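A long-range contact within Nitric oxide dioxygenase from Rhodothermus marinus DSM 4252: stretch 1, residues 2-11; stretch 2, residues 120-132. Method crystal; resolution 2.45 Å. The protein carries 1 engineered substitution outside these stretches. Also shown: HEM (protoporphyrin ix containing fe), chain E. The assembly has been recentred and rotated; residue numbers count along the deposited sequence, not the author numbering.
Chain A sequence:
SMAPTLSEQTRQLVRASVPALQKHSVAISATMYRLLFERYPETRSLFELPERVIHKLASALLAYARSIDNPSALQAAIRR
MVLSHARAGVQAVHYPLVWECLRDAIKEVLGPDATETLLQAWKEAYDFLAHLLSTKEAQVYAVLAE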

# COMPACT_ATOMS: atom_id res chain seq x y z
N MET A 2 -16.33 14.88 -7.48
CA MET A 2 -15.33 14.88 -8.55
C MET A 2 -15.37 16.21 -9.31
O MET A 2 -14.98 16.28 -10.47
CB MET A 2 -15.58 13.72 -9.50
N ALA A 3 -15.83 17.26 -8.63
CA ALA A 3 -16.19 18.49 -9.33
C ALA A 3 -15.01 19.32 -9.83
O ALA A 3 -15.06 19.78 -10.98
CB ALA A 3 -17.13 19.32 -8.45
N PRO A 4 -13.94 19.57 -9.05
CA PRO A 4 -13.01 20.65 -9.42
C PRO A 4 -12.32 20.43 -10.76
O PRO A 4 -12.25 19.32 -11.29
CB PRO A 4 -12.00 20.67 -8.27
CG PRO A 4 -12.03 19.31 -7.74
CD PRO A 4 -13.47 18.87 -7.85
N THR A 5 -11.79 21.53 -11.31
CA THR A 5 -11.31 21.59 -12.68
C THR A 5 -9.92 22.21 -12.73
O THR A 5 -9.40 22.71 -11.73
CB THR A 5 -12.27 22.40 -13.56
OG1 THR A 5 -12.15 23.79 -13.25
CG2 THR A 5 -13.71 21.96 -13.34
N LEU A 6 -9.33 22.19 -13.93
CA LEU A 6 -7.99 22.71 -14.19
C LEU A 6 -8.08 23.78 -15.28
O LEU A 6 -8.17 23.45 -16.47
CB LEU A 6 -7.03 21.59 -14.59
CG LEU A 6 -6.73 20.47 -13.59
CD1 LEU A 6 -5.98 19.33 -14.27
CD2 LEU A 6 -5.94 21.01 -12.40
N SER A 7 -8.03 25.04 -14.88
CA SER A 7 -8.14 26.15 -15.81
C SER A 7 -6.95 26.18 -16.77
O SER A 7 -5.94 25.48 -16.59
CB SER A 7 -8.25 27.48 -15.07
OG SER A 7 -6.96 27.95 -14.69
N GLU A 8 -7.08 27.02 -17.79
CA GLU A 8 -6.01 27.18 -18.78
C GLU A 8 -4.79 27.85 -18.17
O GLU A 8 -3.65 27.49 -18.50
CB GLU A 8 -6.54 27.99 -19.96
CG GLU A 8 -5.94 27.64 -21.30
CD GLU A 8 -6.59 28.41 -22.42
OE1 GLU A 8 -7.83 28.34 -22.58
OE2 GLU A 8 -5.86 29.14 -23.12
N GLN A 9 -5.00 28.81 -17.28
CA GLN A 9 -3.88 29.48 -16.64
C GLN A 9 -3.19 28.55 -15.64
O GLN A 9 -1.95 28.49 -15.59
CB GLN A 9 -4.35 30.76 -15.96
CG GLN A 9 -3.27 31.82 -15.81
CD GLN A 9 -3.59 32.81 -14.71
OE1 GLN A 9 -4.53 32.63 -13.94
NE2 GLN A 9 -2.79 33.87 -14.63
N THR A 10 -3.97 27.82 -14.84
CA THR A 10 -3.39 26.86 -13.91
C THR A 10 -2.47 25.89 -14.65
O THR A 10 -1.33 25.67 -14.24
CB THR A 10 -4.49 26.10 -13.17
OG1 THR A 10 -5.12 26.96 -12.21
CG2 THR A 10 -3.91 24.90 -12.44
N ARG A 11 -2.95 25.32 -15.76
CA ARG A 11 -2.15 24.35 -16.50
C ARG A 11 -0.89 25.00 -17.07
O ARG A 11 0.17 24.37 -17.11
CB ARG A 11 -2.97 23.73 -17.62
CG ARG A 11 -4.15 22.89 -17.15
CD ARG A 11 -4.70 22.03 -18.27
NE ARG A 11 -5.51 22.79 -19.22
CZ ARG A 11 -5.14 23.05 -20.48
NH1 ARG A 11 -3.97 22.62 -20.93
NH2 ARG A 11 -5.95 23.74 -21.28
N GLN A 120 -1.25 30.09 -6.56
CA GLN A 120 -2.66 29.84 -6.83
C GLN A 120 -2.84 28.74 -7.86
O GLN A 120 -3.78 27.94 -7.76
CB GLN A 120 -3.34 31.13 -7.29
CG GLN A 120 -4.83 30.97 -7.57
CD GLN A 120 -5.59 30.45 -6.36
OE1 GLN A 120 -5.25 30.76 -5.22
NE2 GLN A 120 -6.63 29.66 -6.60
N ALA A 121 -1.96 28.69 -8.86
CA ALA A 121 -2.02 27.60 -9.83
C ALA A 121 -1.79 26.26 -9.15
O ALA A 121 -2.53 25.29 -9.39
CB ALA A 121 -0.99 27.82 -10.94
N TRP A 122 -0.79 26.18 -8.27
CA TRP A 122 -0.51 24.92 -7.58
C TRP A 122 -1.59 24.57 -6.58
O TRP A 122 -1.86 23.39 -6.36
CB TRP A 122 0.87 24.98 -6.91
CG TRP A 122 1.92 24.51 -7.85
CD1 TRP A 122 2.80 25.28 -8.56
CD2 TRP A 122 2.19 23.15 -8.22
NE1 TRP A 122 3.60 24.48 -9.34
CE2 TRP A 122 3.25 23.17 -9.14
CE3 TRP A 122 1.64 21.91 -7.85
CZ2 TRP A 122 3.78 22.01 -9.71
CZ3 TRP A 122 2.16 20.76 -8.40
CH2 TRP A 122 3.22 20.81 -9.32
N LYS A 123 -2.23 25.58 -5.98
CA LYS A 123 -3.37 25.30 -5.11
C LYS A 123 -4.49 24.62 -5.89
O LYS A 123 -5.07 23.63 -5.43
CB LYS A 123 -3.88 26.58 -4.46
CG LYS A 123 -5.00 26.37 -3.47
CD LYS A 123 -5.42 27.67 -2.80
CE LYS A 123 -6.27 27.41 -1.57
NZ LYS A 123 -7.52 26.67 -1.92
N GLU A 124 -4.79 25.13 -7.09
CA GLU A 124 -5.83 24.51 -7.91
C GLU A 124 -5.41 23.13 -8.37
O GLU A 124 -6.22 22.19 -8.34
CB GLU A 124 -6.16 25.41 -9.10
N ALA A 125 -4.16 22.97 -8.81
CA ALA A 125 -3.68 21.65 -9.20
C ALA A 125 -3.68 20.70 -8.02
O ALA A 125 -3.94 19.50 -8.18
CB ALA A 125 -2.28 21.75 -9.81
N TYR A 126 -3.40 21.21 -6.82
CA TYR A 126 -3.48 20.37 -5.63
C TYR A 126 -4.92 20.01 -5.31
O TYR A 126 -5.22 18.85 -5.01
CB TYR A 126 -2.83 21.08 -4.44
CG TYR A 126 -2.91 20.28 -3.16
CD1 TYR A 126 -4.01 20.38 -2.32
CD2 TYR A 126 -1.89 19.40 -2.81
CE1 TYR A 126 -4.10 19.63 -1.17
CE2 TYR A 126 -1.96 18.65 -1.66
CZ TYR A 126 -3.07 18.77 -0.84
OH TYR A 126 -3.14 18.03 0.31
N ASP A 127 -5.82 20.99 -5.35
CA ASP A 127 -7.22 20.75 -5.00
C ASP A 127 -7.86 19.75 -5.95
O ASP A 127 -8.71 18.94 -5.53
CB ASP A 127 -8.00 22.05 -5.00
CG ASP A 127 -7.59 22.99 -3.87
OD1 ASP A 127 -6.94 22.51 -2.91
OD2 ASP A 127 -7.90 24.19 -3.96
N PHE A 128 -7.48 19.79 -7.22
CA PHE A 128 -7.98 18.78 -8.16
C PHE A 128 -7.51 17.40 -7.74
O PHE A 128 -8.32 16.48 -7.58
CB PHE A 128 -7.50 19.12 -9.58
CG PHE A 128 -7.83 18.06 -10.60
CD1 PHE A 128 -9.06 18.05 -11.24
CD2 PHE A 128 -6.91 17.06 -10.92
CE1 PHE A 128 -9.37 17.08 -12.18
CE2 PHE A 128 -7.21 16.09 -11.85
CZ PHE A 128 -8.45 16.10 -12.49
N LEU A 129 -6.20 17.23 -7.55
CA LEU A 129 -5.66 15.93 -7.20
C LEU A 129 -6.17 15.47 -5.83
O LEU A 129 -6.46 14.29 -5.63
CB LEU A 129 -4.14 15.98 -7.22
CG LEU A 129 -3.39 14.65 -7.22
CD1 LEU A 129 -4.02 13.65 -8.19
CD2 LEU A 129 -1.94 14.90 -7.56
N ALA A 130 -6.30 16.41 -4.88
CA ALA A 130 -6.80 16.06 -3.55
C ALA A 130 -8.24 15.57 -3.62
O ALA A 130 -8.59 14.57 -2.96
CB ALA A 130 -6.70 17.27 -2.62
N HIS A 131 -9.10 16.26 -4.37
CA HIS A 131 -10.51 15.86 -4.44
C HIS A 131 -10.66 14.49 -5.08
O HIS A 131 -11.53 13.71 -4.69
CB HIS A 131 -11.31 16.91 -5.21
CG HIS A 131 -12.79 16.72 -5.12
ND1 HIS A 131 -13.57 17.34 -4.16
CD2 HIS A 131 -13.65 15.98 -5.87
CE1 HIS A 131 -14.83 16.99 -4.32
NE2 HIS A 131 -14.91 16.17 -5.35
N LEU A 132 -9.82 14.19 -6.06
CA LEU A 132 -9.86 12.88 -6.69
C LEU A 132 -9.35 11.80 -5.75
O LEU A 132 -9.97 10.73 -5.62
CB LEU A 132 -9.05 12.94 -7.99
CG LEU A 132 -8.70 11.67 -8.76
CD1 LEU A 132 -9.92 10.76 -8.91
CD2 LEU A 132 -8.15 12.09 -10.12
CHA HEM E . 2.01 8.07 0.23
CHB HEM E . 1.20 11.67 -2.94
CHC HEM E . -1.81 13.60 0.32
CHD HEM E . 0.28 10.89 3.77
C1A HEM E . 2.01 8.82 -0.92
C2A HEM E . 2.64 8.48 -2.18
C3A HEM E . 2.42 9.47 -3.05
C4A HEM E . 1.64 10.48 -2.39
CMA HEM E . 2.92 9.52 -4.51
CAA HEM E . 3.42 7.18 -2.47
CBA HEM E . 2.44 6.14 -2.98
CGA HEM E . 3.20 4.92 -3.46
O1A HEM E . 3.34 3.96 -2.67
O2A HEM E . 3.67 4.92 -4.62
C1B HEM E . 0.26 12.50 -2.36
C2B HEM E . -0.41 13.62 -2.99
C3B HEM E . -1.24 14.16 -2.07
C4B HEM E . -1.12 13.38 -0.85
CMB HEM E . -0.15 14.07 -4.44
CAB HEM E . -2.21 15.36 -2.21
CBB HEM E . -2.66 15.80 -3.39
C1C HEM E . -1.49 13.07 1.56
C2C HEM E . -2.10 13.43 2.82
C3C HEM E . -1.52 12.71 3.78
C4C HEM E . -0.54 11.83 3.17
CMC HEM E . -3.20 14.49 3.01
CAC HEM E . -1.91 12.82 5.27
CBC HEM E . -1.02 12.54 6.23
C1D HEM E . 0.84 9.80 3.14
C2D HEM E . 1.28 8.54 3.71
C3D HEM E . 1.76 7.77 2.72
C4D HEM E . 1.64 8.51 1.49
CMD HEM E . 1.21 8.19 5.22
CAD HEM E . 2.36 6.35 2.80
CBD HEM E . 1.25 5.33 3.03
CGD HEM E . 1.72 3.94 2.65
O1D HEM E . 2.65 3.82 1.80
O2D HEM E . 1.15 2.96 3.20
NA HEM E . 1.41 10.06 -1.09
NB HEM E . -0.20 12.39 -1.07
NC HEM E . -0.55 12.09 1.81
ND HEM E . 1.08 9.73 1.78
FE HEM E . 0.53 11.13 0.39

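The one hydrogen bond between the two stretches joins a backbone amide nitrogen near the start of the chain to a helix side chain 129 residues later: M2 N donates to H131 NE2 at 2.9 Å. The nitrogen lies near the plane of the imidazole, at its edge, where the NE2 lone pair points, so in this contact H131 accepts through NE2. The same ring also serves through its face, with P4 CD 3.7 Å from the centroid of the H131 ring and 21° off its normal, a CH-pi contact that sets a ring methylene next to the proline nitrogen against the aromatic electrons.

The N-terminal segment runs antiparallel to helix 120-132. As stretch 1 advances from M2 through P4 and L6 to T10, its nearest CA partners step back through L132, F128, A125 and A121, and the backbones draw closest at the end of this series, where T10 CA and A121 CA are 4.4 Å apart. The helix thus offers one side, made of A121, E124, A125, F128 and H131, while W122, Y126 and L129 point away; Y126 and L129 approach the heme.

In the middle, L6 begins sideways but its end turns to the helix. Its CD1 sits over the face of F128, 4.1 Å from the ring centroid and 10° off the normal, and L6 CD2 packs 3.7 Å from F128 CB. The carbonyl of P4 meets the edge of the same ring, P4 O lying 3.4 Å from F128 CD1.

At T10 the methyl of A121 points toward the other stretch, A121 CB lying 3.9 Å from T10 CA, and T10 CG2 rests 3.4 Å from A121 O, a carbonyl already hydrogen-bonded to A125 N within the helix. S7 caps the helix that begins at E8: S7 OG accepts from T10 N at 3.0 Å.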